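Putative Chlorite dismutase TA0507 (Thermoplasma acidophilum, PDB 3DTZ) is of unknown function but probably binds heme and may act as an oxidoreductase. Local coordinates at residues D[161-173]-D[211-223]. Residues are numbered along the deposited sequence; the frame is centred on the assembly and turned at random.
Sequences EIMHEHIKMALNH and EKLREARARKWII
I162 lays its CG1 over one face of the R217 guanidinium, 3.7 Å from NH1, while CD1 reaches the W221 ring at CH2 (3.5 Å) and CG2 lies against A218. R217 NH2 donates to E161 OE2 (2.9 Å), a bent salt bridge (135°) on the anti side of the carboxylate, 30° out of its plane. E165, with CG anti to its backbone nitrogen, sends OE1 to the backbone N of R217 (3.1 Å), accepting through its syn lone pair; a long salt bridge to NE adds to the network. With an alanine at R217, E161 would probably lose its charged mate in this contact and I162 CG1 the flat group it lies against. Water 1 donates to E165 OE1 and I162 O and accepts from A218 N; water 2 donates to E165 OE2 and E215 O; water 3, in the H166 ring plane, joins ND1 to L213 O. L213 CD2 packs over a face of that ring and against A170 CB (3.9 Å). M169 runs extended to its selenium, 3.7 Å from K212 O, then bends at chi3 (-59°), bringing CE to A216. Helix 156-172 thus meets the link between helix 203-213 and strand 222-223 along a mixed apolar and water-bridged seam, where E161 and E165 probably favour R217's charged form.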
loop_
_atom_site.group_PDB
_atom_site.type_symbol
_atom_site.label_atom_id
_atom_site.label_comp_id
_atom_site.label_asym_id
_atom_site.label_seq_id
_atom_site.Cartn_x
_atom_site.Cartn_y
_atom_site.Cartn_z
ATOM N N GLU D 161 -5.765 -30.138 20.034
ATOM C CA GLU D 161 -6.943 -30.801 19.479
ATOM C C GLU D 161 -7.337 -30.175 18.138
ATOM O O GLU D 161 -7.566 -30.890 17.158
ATOM C CB GLU D 161 -8.105 -30.728 20.470
ATOM C CG GLU D 161 -9.434 -31.214 19.923
ATOM C CD GLU D 161 -10.601 -30.825 20.808
ATOM O OE1 GLU D 161 -10.410 -30.717 22.042
ATOM O OE2 GLU D 161 -11.715 -30.635 20.269
ATOM N N ILE D 162 -7.408 -28.845 18.104
ATOM C CA ILE D 162 -7.711 -28.131 16.873
ATOM C C ILE D 162 -6.682 -28.503 15.795
ATOM O O ILE D 162 -7.053 -28.828 14.666
ATOM C CB ILE D 162 -7.770 -26.603 17.086
ATOM C CG1 ILE D 162 -8.974 -26.237 17.954
ATOM C CG2 ILE D 162 -7.852 -25.873 15.734
ATOM C CD1 ILE D 162 -8.809 -24.944 18.729
HETATM N N MSE D 163 -5.402 -28.489 16.161
HETATM C CA MSE D 163 -4.338 -28.833 15.220
HETATM C C MSE D 163 -4.338 -30.293 14.804
HETATM O O MSE D 163 -4.022 -30.608 13.658
HETATM C CB MSE D 163 -2.960 -28.411 15.746
HETATM C CG MSE D 163 -2.810 -26.905 15.901
HETATM SE SE MSE D 163 -3.321 -25.905 14.261
HETATM C CE MSE D 163 -2.061 -26.792 13.044
ATOM N N HIS D 164 -4.692 -31.192 15.719
ATOM C CA HIS D 164 -4.765 -32.611 15.366
ATOM C C HIS D 164 -5.791 -32.850 14.262
ATOM O O HIS D 164 -5.534 -33.618 13.331
ATOM C CB HIS D 164 -5.077 -33.478 16.589
ATOM C CG HIS D 164 -5.301 -34.923 16.265
ATOM N ND1 HIS D 164 -6.539 -35.428 15.919
ATOM C CD2 HIS D 164 -4.446 -35.974 16.235
ATOM C CE1 HIS D 164 -6.436 -36.727 15.692
ATOM N NE2 HIS D 164 -5.177 -37.083 15.878
ATOM N N GLU D 165 -6.937 -32.175 14.366
ATOM C CA GLU D 165 -8.015 -32.280 13.383
ATOM C C GLU D 165 -7.519 -31.882 12.002
ATOM O O GLU D 165 -7.845 -32.534 11.008
ATOM C CB GLU D 165 -9.198 -31.386 13.763
ATOM C CG GLU D 165 -10.441 -31.609 12.871
ATOM C CD GLU D 165 -11.363 -30.394 12.749
ATOM O OE1 GLU D 165 -10.870 -29.254 12.628
ATOM O OE2 GLU D 165 -12.603 -30.587 12.761
ATOM N N HIS D 166 -6.730 -30.804 11.958
ATOM C CA HIS D 166 -6.174 -30.266 10.709
ATOM C C HIS D 166 -5.187 -31.239 10.083
ATOM O O HIS D 166 -5.269 -31.532 8.885
ATOM C CB HIS D 166 -5.500 -28.927 10.984
ATOM C CG HIS D 166 -4.644 -28.434 9.858
ATOM N ND1 HIS D 166 -5.108 -27.563 8.897
ATOM C CD2 HIS D 166 -3.353 -28.695 9.539
ATOM C CE1 HIS D 166 -4.140 -27.304 8.036
ATOM N NE2 HIS D 166 -3.066 -27.985 8.397
ATOM N N ILE D 167 -4.266 -31.735 10.911
ATOM C CA ILE D 167 -3.208 -32.668 10.501
ATOM C C ILE D 167 -3.815 -33.972 9.969
ATOM O O ILE D 167 -3.450 -34.430 8.883
ATOM C CB ILE D 167 -2.196 -32.936 11.675
ATOM C CG1 ILE D 167 -1.465 -31.648 12.060
ATOM C CG2 ILE D 167 -1.165 -34.005 11.307
ATOM C CD1 ILE D 167 -0.936 -31.626 13.493
ATOM N N LYS D 168 -4.751 -34.543 10.734
ATOM C CA LYS D 168 -5.527 -35.716 10.338
ATOM C C LYS D 168 -6.229 -35.503 8.989
ATOM O O LYS D 168 -6.193 -36.377 8.116
ATOM C CB LYS D 168 -6.549 -36.029 11.446
ATOM C CG LYS D 168 -7.452 -37.217 11.225
ATOM C CD LYS D 168 -8.260 -37.491 12.507
ATOM C CE LYS D 168 -8.912 -38.878 12.510
ATOM N NZ LYS D 168 -9.852 -39.048 11.367
HETATM N N MSE D 169 -6.858 -34.337 8.833
HETATM C CA MSE D 169 -7.571 -33.985 7.606
HETATM C C MSE D 169 -6.645 -33.889 6.381
HETATM O O MSE D 169 -6.988 -34.382 5.305
HETATM C CB MSE D 169 -8.355 -32.689 7.795
HETATM C CG MSE D 169 -9.340 -32.425 6.689
HETATM SE SE MSE D 169 -10.404 -30.832 6.902
HETATM C CE MSE D 169 -11.287 -31.203 8.605
ATOM N N ALA D 170 -5.479 -33.271 6.556
ATOM C CA ALA D 170 -4.468 -33.187 5.499
ATOM C C ALA D 170 -3.941 -34.569 5.099
ATOM O O ALA D 170 -3.862 -34.900 3.907
ATOM C CB ALA D 170 -3.334 -32.298 5.934
ATOM N N LEU D 171 -3.591 -35.373 6.106
ATOM C CA LEU D 171 -3.069 -36.721 5.893
ATOM C C LEU D 171 -4.040 -37.614 5.121
ATOM O O LEU D 171 -3.618 -38.453 4.327
ATOM C CB LEU D 171 -2.729 -37.363 7.239
ATOM C CG LEU D 171 -1.519 -38.299 7.319
ATOM C CD1 LEU D 171 -0.219 -37.539 7.067
ATOM C CD2 LEU D 171 -1.485 -38.974 8.685
ATOM N N ASN D 172 -5.338 -37.419 5.349
ATOM C CA ASN D 172 -6.366 -38.273 4.764
ATOM C C ASN D 172 -6.795 -37.883 3.345
ATOM O O ASN D 172 -7.533 -38.629 2.704
ATOM C CB ASN D 172 -7.584 -38.357 5.696
ATOM N N HIS D 173 -6.347 -36.722 2.853
ATOM C CA HIS D 173 -6.726 -36.281 1.511
ATOM C C HIS D 173 -5.983 -37.092 0.444
ATOM O O HIS D 173 -4.775 -37.326 0.591
ATOM C CB HIS D 173 -6.459 -34.778 1.317
ATOM C CG HIS D 173 -7.246 -34.177 0.192
ATOM N ND1 HIS D 173 -6.863 -34.289 -1.126
ATOM C CD2 HIS D 173 -8.402 -33.470 0.189
ATOM C CE1 HIS D 173 -7.750 -33.682 -1.895
ATOM N NE2 HIS D 173 -8.692 -33.171 -1.121
ATOM N N GLU D 211 -8.182 -26.398 -0.516
ATOM C CA GLU D 211 -9.622 -26.106 -0.485
ATOM C C GLU D 211 -10.326 -26.984 0.562
ATOM O O GLU D 211 -11.174 -26.510 1.322
ATOM C CB GLU D 211 -10.225 -26.351 -1.856
ATOM C CG GLU D 211 -11.707 -25.950 -1.955
ATOM C CD GLU D 211 -12.301 -26.316 -3.297
ATOM O OE1 GLU D 211 -11.545 -26.719 -4.206
ATOM O OE2 GLU D 211 -13.534 -26.207 -3.439
ATOM N N LYS D 212 -9.956 -28.262 0.600
ATOM C CA LYS D 212 -10.522 -29.167 1.606
ATOM C C LYS D 212 -10.174 -28.711 3.034
ATOM O O LYS D 212 -11.014 -28.746 3.930
ATOM C CB LYS D 212 -10.057 -30.588 1.371
ATOM C CG LYS D 212 -10.691 -31.612 2.327
ATOM C CD LYS D 212 -12.226 -31.643 2.193
ATOM C CE LYS D 212 -12.835 -32.785 2.992
ATOM N NZ LYS D 212 -12.251 -32.809 4.357
ATOM N N LEU D 213 -8.937 -28.261 3.230
ATOM C CA LEU D 213 -8.487 -27.837 4.551
ATOM C C LEU D 213 -9.148 -26.559 5.057
ATOM O O LEU D 213 -9.030 -26.231 6.247
ATOM C CB LEU D 213 -6.960 -27.747 4.600
ATOM C CG LEU D 213 -6.202 -29.076 4.529
ATOM C CD1 LEU D 213 -4.723 -28.817 4.336
ATOM C CD2 LEU D 213 -6.430 -29.908 5.808
ATOM N N ARG D 214 -9.878 -25.859 4.178
ATOM C CA ARG D 214 -10.716 -24.731 4.612
ATOM C C ARG D 214 -11.803 -25.216 5.577
ATOM O O ARG D 214 -12.435 -24.411 6.276
ATOM C CB ARG D 214 -11.379 -23.995 3.422
ATOM C CG ARG D 214 -10.426 -23.179 2.528
ATOM C CD ARG D 214 -9.772 -22.075 3.321
ATOM N NE ARG D 214 -9.225 -20.951 2.543
ATOM C CZ ARG D 214 -7.942 -20.785 2.195
ATOM N NH1 ARG D 214 -7.020 -21.695 2.496
ATOM N NH2 ARG D 214 -7.571 -19.691 1.513
ATOM N N GLU D 215 -12.013 -26.535 5.592
ATOM C CA GLU D 215 -13.068 -27.156 6.399
ATOM C C GLU D 215 -12.621 -27.423 7.843
ATOM O O GLU D 215 -13.450 -27.792 8.692
ATOM C CB GLU D 215 -13.599 -28.437 5.716
ATOM C CG GLU D 215 -14.316 -28.146 4.371
ATOM C CD GLU D 215 -14.784 -29.394 3.623
ATOM O OE1 GLU D 215 -15.043 -30.440 4.257
ATOM O OE2 GLU D 215 -14.899 -29.319 2.378
ATOM N N ALA D 216 -11.324 -27.220 8.114
ATOM C CA ALA D 216 -10.759 -27.367 9.464
ATOM C C ALA D 216 -11.037 -26.151 10.365
ATOM O O ALA D 216 -10.938 -25.004 9.919
ATOM C CB ALA D 216 -9.268 -27.624 9.379
ATOM N N ARG D 217 -11.380 -26.417 11.630
ATOM C CA ARG D 217 -11.603 -25.380 12.637
ATOM C C ARG D 217 -10.402 -24.421 12.781
ATOM O O ARG D 217 -10.583 -23.233 13.102
ATOM C CB ARG D 217 -11.896 -26.006 14.019
ATOM C CG ARG D 217 -13.157 -26.848 14.122
ATOM C CD ARG D 217 -13.446 -27.197 15.605
ATOM N NE ARG D 217 -12.639 -28.329 16.079
ATOM C CZ ARG D 217 -12.161 -28.472 17.316
ATOM N NH1 ARG D 217 -12.376 -27.545 18.241
ATOM N NH2 ARG D 217 -11.451 -29.552 17.632
ATOM N N ALA D 218 -9.198 -24.950 12.556
ATOM C CA ALA D 218 -7.941 -24.160 12.602
ATOM C C ALA D 218 -8.045 -22.854 11.808
ATOM O O ALA D 218 -7.510 -21.825 12.224
ATOM C CB ALA D 218 -6.759 -25.000 12.110
ATOM N N ARG D 219 -8.778 -22.889 10.691
ATOM C CA ARG D 219 -8.975 -21.705 9.828
ATOM C C ARG D 219 -9.535 -20.468 10.548
ATOM O O ARG D 219 -9.277 -19.327 10.131
ATOM C CB ARG D 219 -9.888 -22.050 8.658
ATOM C CG ARG D 219 -9.315 -23.116 7.724
ATOM C CD ARG D 219 -7.956 -22.727 7.135
ATOM N NE ARG D 219 -7.944 -21.411 6.482
ATOM C CZ ARG D 219 -6.858 -20.842 5.941
ATOM N NH1 ARG D 219 -5.679 -21.473 5.940
ATOM N NH2 ARG D 219 -6.945 -19.639 5.372
ATOM N N LYS D 220 -10.293 -20.700 11.617
ATOM C CA LYS D 220 -10.961 -19.614 12.328
ATOM C C LYS D 220 -9.952 -18.623 12.914
ATOM O O LYS D 220 -10.278 -17.452 13.104
ATOM C CB LYS D 220 -11.871 -20.157 13.438
ATOM C CG LYS D 220 -13.107 -20.901 12.926
ATOM C CD LYS D 220 -14.075 -21.237 14.045
ATOM C CE LYS D 220 -13.661 -22.475 14.821
ATOM N NZ LYS D 220 -14.671 -22.742 15.912
ATOM N N TRP D 221 -8.734 -19.099 13.177
ATOM C CA TRP D 221 -7.705 -18.270 13.792
ATOM C C TRP D 221 -6.579 -17.866 12.835
ATOM O O TRP D 221 -5.669 -17.137 13.240
ATOM C CB TRP D 221 -7.102 -18.964 15.016
ATOM C CG TRP D 221 -8.071 -19.180 16.149
ATOM C CD1 TRP D 221 -8.351 -18.324 17.174
ATOM C CD2 TRP D 221 -8.863 -20.347 16.367
ATOM N NE1 TRP D 221 -9.293 -18.889 18.028
ATOM C CE2 TRP D 221 -9.611 -20.136 17.554
ATOM C CE3 TRP D 221 -9.013 -21.558 15.677
ATOM C CZ2 TRP D 221 -10.510 -21.081 18.046
ATOM C CZ3 TRP D 221 -9.891 -22.497 16.174
ATOM C CH2 TRP D 221 -10.629 -22.258 17.349
ATOM N N ILE D 222 -6.636 -18.338 11.592
ATOM C CA ILE D 222 -5.543 -18.123 10.628
ATOM C C ILE D 222 -5.766 -16.833 9.836
ATOM O O ILE D 222 -6.888 -16.573 9.332
ATOM C CB ILE D 222 -5.374 -19.341 9.693
ATOM C CG1 ILE D 222 -4.856 -20.526 10.507
ATOM C CG2 ILE D 222 -4.453 -18.996 8.485
ATOM C CD1 ILE D 222 -4.818 -21.868 9.764
ATOM N N ILE D 223 -4.724 -16.006 9.764
ATOM C CA ILE D 223 -4.771 -14.764 8.983
ATOM C C ILE D 223 -3.502 -14.525 8.119
ATOM O O ILE D 223 -2.510 -15.260 8.218
ATOM C CB ILE D 223 -5.038 -13.510 9.895
ATOM C CG1 ILE D 223 -3.974 -13.371 10.984
ATOM C CG2 ILE D 223 -6.466 -13.554 10.529
ATOM C CD1 ILE D 223 -4.095 -12.114 11.819
HETATM O O HOH W 1 -8.885 -27.568 12.844
HETATM O O HOH W 2 -13.992 -28.752 11.193
HETATM O O HOH W 3 -6.855 -25.632 8.051
#